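Local coordinates for aspartate semialdehyde dehydrogenase (Francisella tularensis subsp. tularensis, PDB 4WOJ), which probably catalyses the NADPH-dependent reductive dephosphorylation of L-aspartyl 4-phosphate to L-aspartate semialdehyde, an early step toward lysine, methionine and threonine, at residues 157-171 against 272-286. Numbering follows the deposited sequence.
Sequences DLVEWVNSSTYQAIS and SLRSHSQALTVKLRQ
Trp161 and Lys283, Asn163 and Thr281, Ser165 and Ala279, and Tyr167 and Ser277 are the hydrogen-bonded pairs of two antiparallel strands in the mixed sheet of the dimerisation domain. At one end the regular pairing breaks in a classic beta bulge: Glu160 N bonds to Lys283 O at 2.9 Å, while Trp161 N reaches the same oxygen only weakly.

Among the polar side chains, Gln278 sends NE2 to Ser164 OG on the neighbouring strand, on the same face, at 2.7 Å, an almost straight bond with the hydroxyl oxygen in the amide plane. Beyond the bulge, Arg285 approaches Asp157 side-on. Its NE takes the backbone O of Asp157, and its NH2 makes a salt bridge to Asp157 OD1 at 3.0 Å; the carboxylate and guanidinium planes stand 68° apart, and NH2 meets OD1 from above the carboxylate plane while OD1 lies in the plane of the guanidinium.

Two rings each carry an aliphatic carbon over one face, as CH-pi contacts. Trp161 has its CG between the backbone N and the carbonyl carbon (chi1 57°), which lays the indole across the neighbouring strand; Lys283 CB sits over the six-membered ring, 3.7 Å from its centroid, and Lys283 NZ goes on to Asp342. Gln168 CG likewise lies over the His276 ring, 4.0 Å from the centroid.

On the face bearing Asn163, Tyr167 and Thr281, a water accepts from Asn163 ND2 and donates to Thr281 OG1 and Ala279 O. This face meets the second subunit, where Asn163 OD1 bonds to Thr281 of that subunit and the two Tyr167 rings stack.

His276, the predicted proton acceptor, touches Cys141, the predicted acyl-thioester residue. The chemistry therefore implies that one strand pair forms part of the dimer interface and probably also carries a residue of the active site, with Gln168 packed over the imidazole, consistent with limiting its tilt.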
loop_
_atom_site.group_PDB
_atom_site.type_symbol
_atom_site.label_atom_id
_atom_site.label_comp_id
_atom_site.label_asym_id
_atom_site.label_seq_id
_atom_site.Cartn_x
_atom_site.Cartn_y
_atom_site.Cartn_z
ATOM N N ASP B 157 24.131 -13.238 -6.738
ATOM C CA ASP B 157 23.917 -13.767 -5.411
ATOM C C ASP B 157 24.268 -12.763 -4.318
ATOM O O ASP B 157 24.904 -13.124 -3.313
ATOM C CB ASP B 157 24.714 -15.054 -5.208
ATOM C CG ASP B 157 24.194 -15.873 -4.048
ATOM O OD1 ASP B 157 22.988 -15.735 -3.687
ATOM O OD2 ASP B 157 24.991 -16.663 -3.484
ATOM N N LEU B 158 23.847 -11.508 -4.497
ATOM C CA LEU B 158 24.148 -10.450 -3.516
ATOM C C LEU B 158 23.077 -10.224 -2.443
ATOM O O LEU B 158 23.303 -9.508 -1.477
ATOM C CB LEU B 158 24.472 -9.146 -4.247
ATOM C CG LEU B 158 25.829 -9.179 -4.974
ATOM C CD1 LEU B 158 26.063 -7.912 -5.748
ATOM C CD2 LEU B 158 26.996 -9.379 -4.008
ATOM N N VAL B 159 21.935 -10.893 -2.570
ATOM C CA VAL B 159 20.807 -10.625 -1.680
ATOM C C VAL B 159 20.752 -11.692 -0.596
ATOM O O VAL B 159 20.639 -12.883 -0.920
ATOM C CB VAL B 159 19.482 -10.649 -2.465
ATOM C CG1 VAL B 159 18.300 -10.525 -1.529
ATOM C CG2 VAL B 159 19.478 -9.569 -3.524
ATOM N N GLU B 160 20.785 -11.237 0.665
ATOM C CA GLU B 160 20.730 -12.091 1.866
ATOM C C GLU B 160 19.277 -12.355 2.259
ATOM O O GLU B 160 18.927 -13.486 2.539
ATOM C CB GLU B 160 21.461 -11.440 3.051
ATOM C CG GLU B 160 21.772 -12.411 4.197
ATOM C CD GLU B 160 22.678 -11.824 5.274
ATOM O OE1 GLU B 160 23.799 -11.352 4.974
ATOM O OE2 GLU B 160 22.281 -11.837 6.452
ATOM N N TRP B 161 18.459 -11.290 2.316
ATOM C CA TRP B 161 16.989 -11.410 2.365
ATOM C C TRP B 161 16.216 -10.206 1.820
ATOM O O TRP B 161 16.780 -9.164 1.603
ATOM C CB TRP B 161 16.467 -11.761 3.752
ATOM C CG TRP B 161 16.803 -10.861 4.891
ATOM C CD1 TRP B 161 17.593 -11.197 5.961
ATOM C CD2 TRP B 161 16.296 -9.533 5.165
ATOM N NE1 TRP B 161 17.629 -10.175 6.846
ATOM C CE2 TRP B 161 16.853 -9.136 6.397
ATOM C CE3 TRP B 161 15.454 -8.640 4.482
ATOM C CZ2 TRP B 161 16.610 -7.889 6.970
ATOM C CZ3 TRP B 161 15.204 -7.388 5.046
ATOM C CH2 TRP B 161 15.782 -7.024 6.280
ATOM N N VAL B 162 14.894 -10.390 1.665
ATOM C CA VAL B 162 13.968 -9.353 1.177
ATOM C C VAL B 162 12.677 -9.233 1.989
ATOM O O VAL B 162 11.907 -10.178 2.060
ATOM C CB VAL B 162 13.497 -9.673 -0.270
ATOM C CG1 VAL B 162 12.692 -8.528 -0.821
ATOM C CG2 VAL B 162 14.681 -10.014 -1.170
ATOM N N ASN B 163 12.434 -8.068 2.585
ATOM C CA ASN B 163 11.100 -7.749 3.063
ATOM C C ASN B 163 10.335 -7.087 1.929
ATOM O O ASN B 163 10.848 -6.101 1.366
ATOM C CB ASN B 163 11.150 -6.790 4.209
ATOM C CG ASN B 163 9.796 -6.629 4.871
ATOM O OD1 ASN B 163 9.420 -7.446 5.700
ATOM N ND2 ASN B 163 9.080 -5.557 4.553
ATOM N N SER B 164 9.159 -7.629 1.573
ATOM C CA SER B 164 8.250 -6.967 0.646
ATOM C C SER B 164 6.892 -6.661 1.275
ATOM O O SER B 164 6.273 -7.520 1.889
ATOM C CB SER B 164 8.038 -7.798 -0.604
ATOM O OG SER B 164 6.943 -7.286 -1.392
ATOM N N SER B 165 6.442 -5.426 1.125
ATOM C CA SER B 165 5.063 -5.016 1.452
ATOM C C SER B 165 4.372 -4.677 0.125
ATOM O O SER B 165 4.797 -3.796 -0.570
ATOM C CB SER B 165 5.044 -3.784 2.356
ATOM O OG SER B 165 5.731 -3.997 3.589
ATOM N N THR B 166 3.312 -5.393 -0.220
ATOM C CA THR B 166 2.733 -5.265 -1.506
ATOM C C THR B 166 1.449 -4.471 -1.452
ATOM O O THR B 166 0.839 -4.293 -0.396
ATOM C CB THR B 166 2.417 -6.600 -2.161
ATOM O OG1 THR B 166 1.203 -7.115 -1.617
ATOM C CG2 THR B 166 3.560 -7.590 -1.958
ATOM N N TYR B 167 1.131 -3.942 -2.614
ATOM C CA TYR B 167 0.025 -3.042 -2.843
ATOM C C TYR B 167 -0.508 -3.635 -4.109
ATOM O O TYR B 167 -0.107 -3.258 -5.192
ATOM C CB TYR B 167 0.519 -1.630 -3.102
ATOM C CG TYR B 167 1.318 -0.902 -1.985
ATOM C CD1 TYR B 167 2.596 -1.289 -1.606
ATOM C CD2 TYR B 167 0.787 0.231 -1.379
ATOM C CE1 TYR B 167 3.303 -0.597 -0.601
ATOM C CE2 TYR B 167 1.474 0.933 -0.393
ATOM C CZ TYR B 167 2.737 0.512 -0.003
ATOM O OH TYR B 167 3.354 1.239 0.997
ATOM N N GLN B 168 -1.278 -4.691 -3.950
ATOM C CA GLN B 168 -1.708 -5.529 -5.038
ATOM C C GLN B 168 -3.056 -5.212 -5.657
ATOM O O GLN B 168 -4.050 -5.010 -4.969
ATOM C CB GLN B 168 -1.805 -6.946 -4.546
ATOM C CG GLN B 168 -0.434 -7.500 -4.320
ATOM C CD GLN B 168 -0.489 -8.901 -3.810
ATOM O OE1 GLN B 168 0.140 -9.223 -2.782
ATOM N NE2 GLN B 168 -1.206 -9.774 -4.539
ATOM N N ALA B 169 -3.068 -5.229 -6.970
ATOM C CA ALA B 169 -4.240 -4.850 -7.760
ATOM C C ALA B 169 -5.249 -5.994 -7.884
ATOM O O ALA B 169 -4.960 -7.171 -7.670
ATOM C CB ALA B 169 -3.797 -4.402 -9.126
ATOM N N ILE B 170 -6.457 -5.611 -8.251
ATOM C CA ILE B 170 -7.562 -6.510 -8.132
ATOM C C ILE B 170 -7.497 -7.540 -9.230
ATOM O O ILE B 170 -8.043 -8.598 -9.078
ATOM C CB ILE B 170 -8.900 -5.749 -8.085
ATOM C CG1 ILE B 170 -10.040 -6.686 -7.688
ATOM C CG2 ILE B 170 -9.219 -5.070 -9.437
ATOM C CD1 ILE B 170 -9.871 -7.397 -6.363
ATOM N N SER B 171 -6.784 -7.267 -10.319
ATOM C CA SER B 171 -6.772 -8.194 -11.458
ATOM C C SER B 171 -6.325 -9.574 -11.122
ATOM O O SER B 171 -6.796 -10.531 -11.706
ATOM C CB SER B 171 -5.955 -7.654 -12.629
ATOM O OG SER B 171 -4.621 -7.455 -12.312
ATOM N N SER B 272 -6.228 -0.767 -6.980
ATOM C CA SER B 272 -5.608 -0.638 -8.275
ATOM C C SER B 272 -6.209 -1.688 -9.188
ATOM O O SER B 272 -6.762 -2.668 -8.740
ATOM C CB SER B 272 -4.099 -0.881 -8.166
ATOM O OG SER B 272 -3.479 0.188 -7.515
ATOM N N LEU B 273 -6.039 -1.504 -10.473
ATOM C CA LEU B 273 -6.611 -2.402 -11.423
ATOM C C LEU B 273 -5.685 -3.507 -11.957
ATOM O O LEU B 273 -6.102 -4.661 -11.913
ATOM C CB LEU B 273 -7.243 -1.603 -12.530
ATOM C CG LEU B 273 -8.469 -0.747 -12.105
ATOM C CD1 LEU B 273 -8.895 0.202 -13.228
ATOM C CD2 LEU B 273 -9.676 -1.564 -11.657
ATOM N N ARG B 274 -4.489 -3.212 -12.477
ATOM C CA ARG B 274 -3.655 -4.292 -13.038
ATOM C C ARG B 274 -2.167 -4.261 -12.753
ATOM O O ARG B 274 -1.457 -5.170 -13.159
ATOM C CB ARG B 274 -3.864 -4.472 -14.543
ATOM C CG ARG B 274 -4.038 -3.204 -15.349
ATOM C CD ARG B 274 -4.090 -3.505 -16.831
ATOM N NE ARG B 274 -3.030 -4.362 -17.326
ATOM C CZ ARG B 274 -3.015 -4.915 -18.543
ATOM N NH1 ARG B 274 -4.032 -4.700 -19.400
ATOM N NH2 ARG B 274 -1.983 -5.687 -18.923
ATOM N N SER B 275 -1.707 -3.287 -11.991
ATOM C CA SER B 275 -0.327 -3.226 -11.652
ATOM C C SER B 275 -0.049 -3.485 -10.162
ATOM O O SER B 275 -0.705 -2.895 -9.308
ATOM C CB SER B 275 0.224 -1.889 -12.071
ATOM O OG SER B 275 0.588 -1.956 -13.426
ATOM N N HIS B 276 0.869 -4.420 -9.869
ATOM C CA HIS B 276 1.269 -4.679 -8.478
ATOM C C HIS B 276 2.409 -3.797 -8.135
ATOM O O HIS B 276 3.333 -3.685 -8.921
ATOM C CB HIS B 276 1.662 -6.116 -8.230
ATOM C CG HIS B 276 0.501 -7.064 -8.274
ATOM N ND1 HIS B 276 -0.803 -6.639 -8.343
ATOM C CD2 HIS B 276 0.450 -8.415 -8.256
ATOM C CE1 HIS B 276 -1.607 -7.683 -8.370
ATOM N NE2 HIS B 276 -0.871 -8.773 -8.324
ATOM N N SER B 277 2.300 -3.130 -6.994
ATOM C CA SER B 277 3.375 -2.350 -6.492
ATOM C C SER B 277 3.954 -3.017 -5.234
ATOM O O SER B 277 3.302 -3.812 -4.565
ATOM C CB SER B 277 2.961 -0.923 -6.199
ATOM O OG SER B 277 2.222 -0.375 -7.256
ATOM N N GLN B 278 5.192 -2.686 -4.942
ATOM C CA GLN B 278 5.946 -3.338 -3.873
ATOM C C GLN B 278 7.005 -2.406 -3.351
ATOM O O GLN B 278 7.854 -1.972 -4.108
ATOM C CB GLN B 278 6.667 -4.594 -4.407
ATOM C CG GLN B 278 5.781 -5.804 -4.554
ATOM C CD GLN B 278 6.475 -7.059 -4.994
ATOM O OE1 GLN B 278 6.569 -7.348 -6.164
ATOM N NE2 GLN B 278 6.886 -7.869 -4.031
ATOM N N ALA B 279 6.965 -2.167 -2.046
ATOM C CA ALA B 279 8.055 -1.595 -1.289
ATOM C C ALA B 279 9.003 -2.693 -0.760
ATOM O O ALA B 279 8.627 -3.560 0.003
ATOM C CB ALA B 279 7.509 -0.781 -0.143
ATOM N N LEU B 280 10.257 -2.626 -1.170
ATOM C CA LEU B 280 11.202 -3.644 -0.880
ATOM C C LEU B 280 12.201 -3.097 0.080
ATOM O O LEU B 280 12.625 -1.957 -0.034
ATOM C CB LEU B 280 11.904 -4.121 -2.135
ATOM C CG LEU B 280 11.020 -4.727 -3.211
ATOM C CD1 LEU B 280 11.940 -5.326 -4.251
ATOM C CD2 LEU B 280 10.062 -5.788 -2.723
ATOM N N THR B 281 12.543 -3.917 1.066
ATOM C CA THR B 281 13.671 -3.631 1.950
ATOM C C THR B 281 14.575 -4.829 1.847
ATOM O O THR B 281 14.200 -5.942 2.193
ATOM C CB THR B 281 13.199 -3.373 3.373
ATOM O OG1 THR B 281 12.247 -2.289 3.364
ATOM C CG2 THR B 281 14.355 -2.992 4.272
ATOM N N VAL B 282 15.745 -4.610 1.278
ATOM C CA VAL B 282 16.616 -5.706 0.857
ATOM C C VAL B 282 17.907 -5.642 1.652
ATOM O O VAL B 282 18.557 -4.574 1.680
ATOM C CB VAL B 282 16.978 -5.628 -0.620
ATOM C CG1 VAL B 282 17.740 -6.859 -1.031
ATOM C CG2 VAL B 282 15.716 -5.508 -1.488
ATOM N N LYS B 283 18.256 -6.761 2.310
ATOM C CA LYS B 283 19.530 -6.861 3.020
ATOM C C LYS B 283 20.498 -7.544 2.080
ATOM O O LYS B 283 20.195 -8.585 1.526
ATOM C CB LYS B 283 19.400 -7.665 4.288
ATOM C CG LYS B 283 20.693 -7.733 5.080
ATOM C CD LYS B 283 20.527 -8.567 6.329
ATOM C CE LYS B 283 21.624 -8.286 7.323
ATOM N NZ LYS B 283 21.383 -6.998 8.029
ATOM N N LEU B 284 21.658 -6.926 1.889
ATOM C CA LEU B 284 22.689 -7.445 0.990
ATOM C C LEU B 284 23.695 -8.341 1.697
ATOM O O LEU B 284 23.828 -8.298 2.907
ATOM C CB LEU B 284 23.411 -6.278 0.294
ATOM C CG LEU B 284 22.553 -5.435 -0.680
ATOM C CD1 LEU B 284 23.348 -4.266 -1.192
ATOM C CD2 LEU B 284 22.038 -6.254 -1.847
ATOM N N ARG B 285 24.412 -9.153 0.942
ATOM C CA ARG B 285 25.486 -9.952 1.538
ATOM C C ARG B 285 26.759 -9.130 1.746
ATOM O O ARG B 285 27.632 -9.538 2.479
ATOM C CB ARG B 285 25.836 -11.162 0.676
ATOM C CG ARG B 285 24.713 -12.144 0.489
ATOM C CD ARG B 285 25.243 -13.487 0.037
ATOM N NE ARG B 285 24.212 -14.275 -0.643
ATOM C CZ ARG B 285 23.224 -14.914 -0.031
ATOM N NH1 ARG B 285 23.098 -14.862 1.298
ATOM N NH2 ARG B 285 22.359 -15.621 -0.750
ATOM N N GLN B 286 26.862 -8.008 1.054
ATOM C CA GLN B 286 28.017 -7.126 1.078
ATOM C C GLN B 286 27.521 -5.712 1.074
ATOM O O GLN B 286 26.517 -5.412 0.432
ATOM C CB GLN B 286 28.791 -7.240 -0.223
ATOM C CG GLN B 286 29.715 -8.436 -0.377
ATOM C CD GLN B 286 30.003 -8.729 -1.838
ATOM O OE1 GLN B 286 29.982 -7.824 -2.682
ATOM N NE2 GLN B 286 30.260 -9.994 -2.150
HETATM O O HOH W 1 9.858 -3.747 2.909
HETATM O O HOH W 2 -0.575 -1.265 -7.268
HETATM O O HOH W 3 -3.059 -10.674 -6.982
#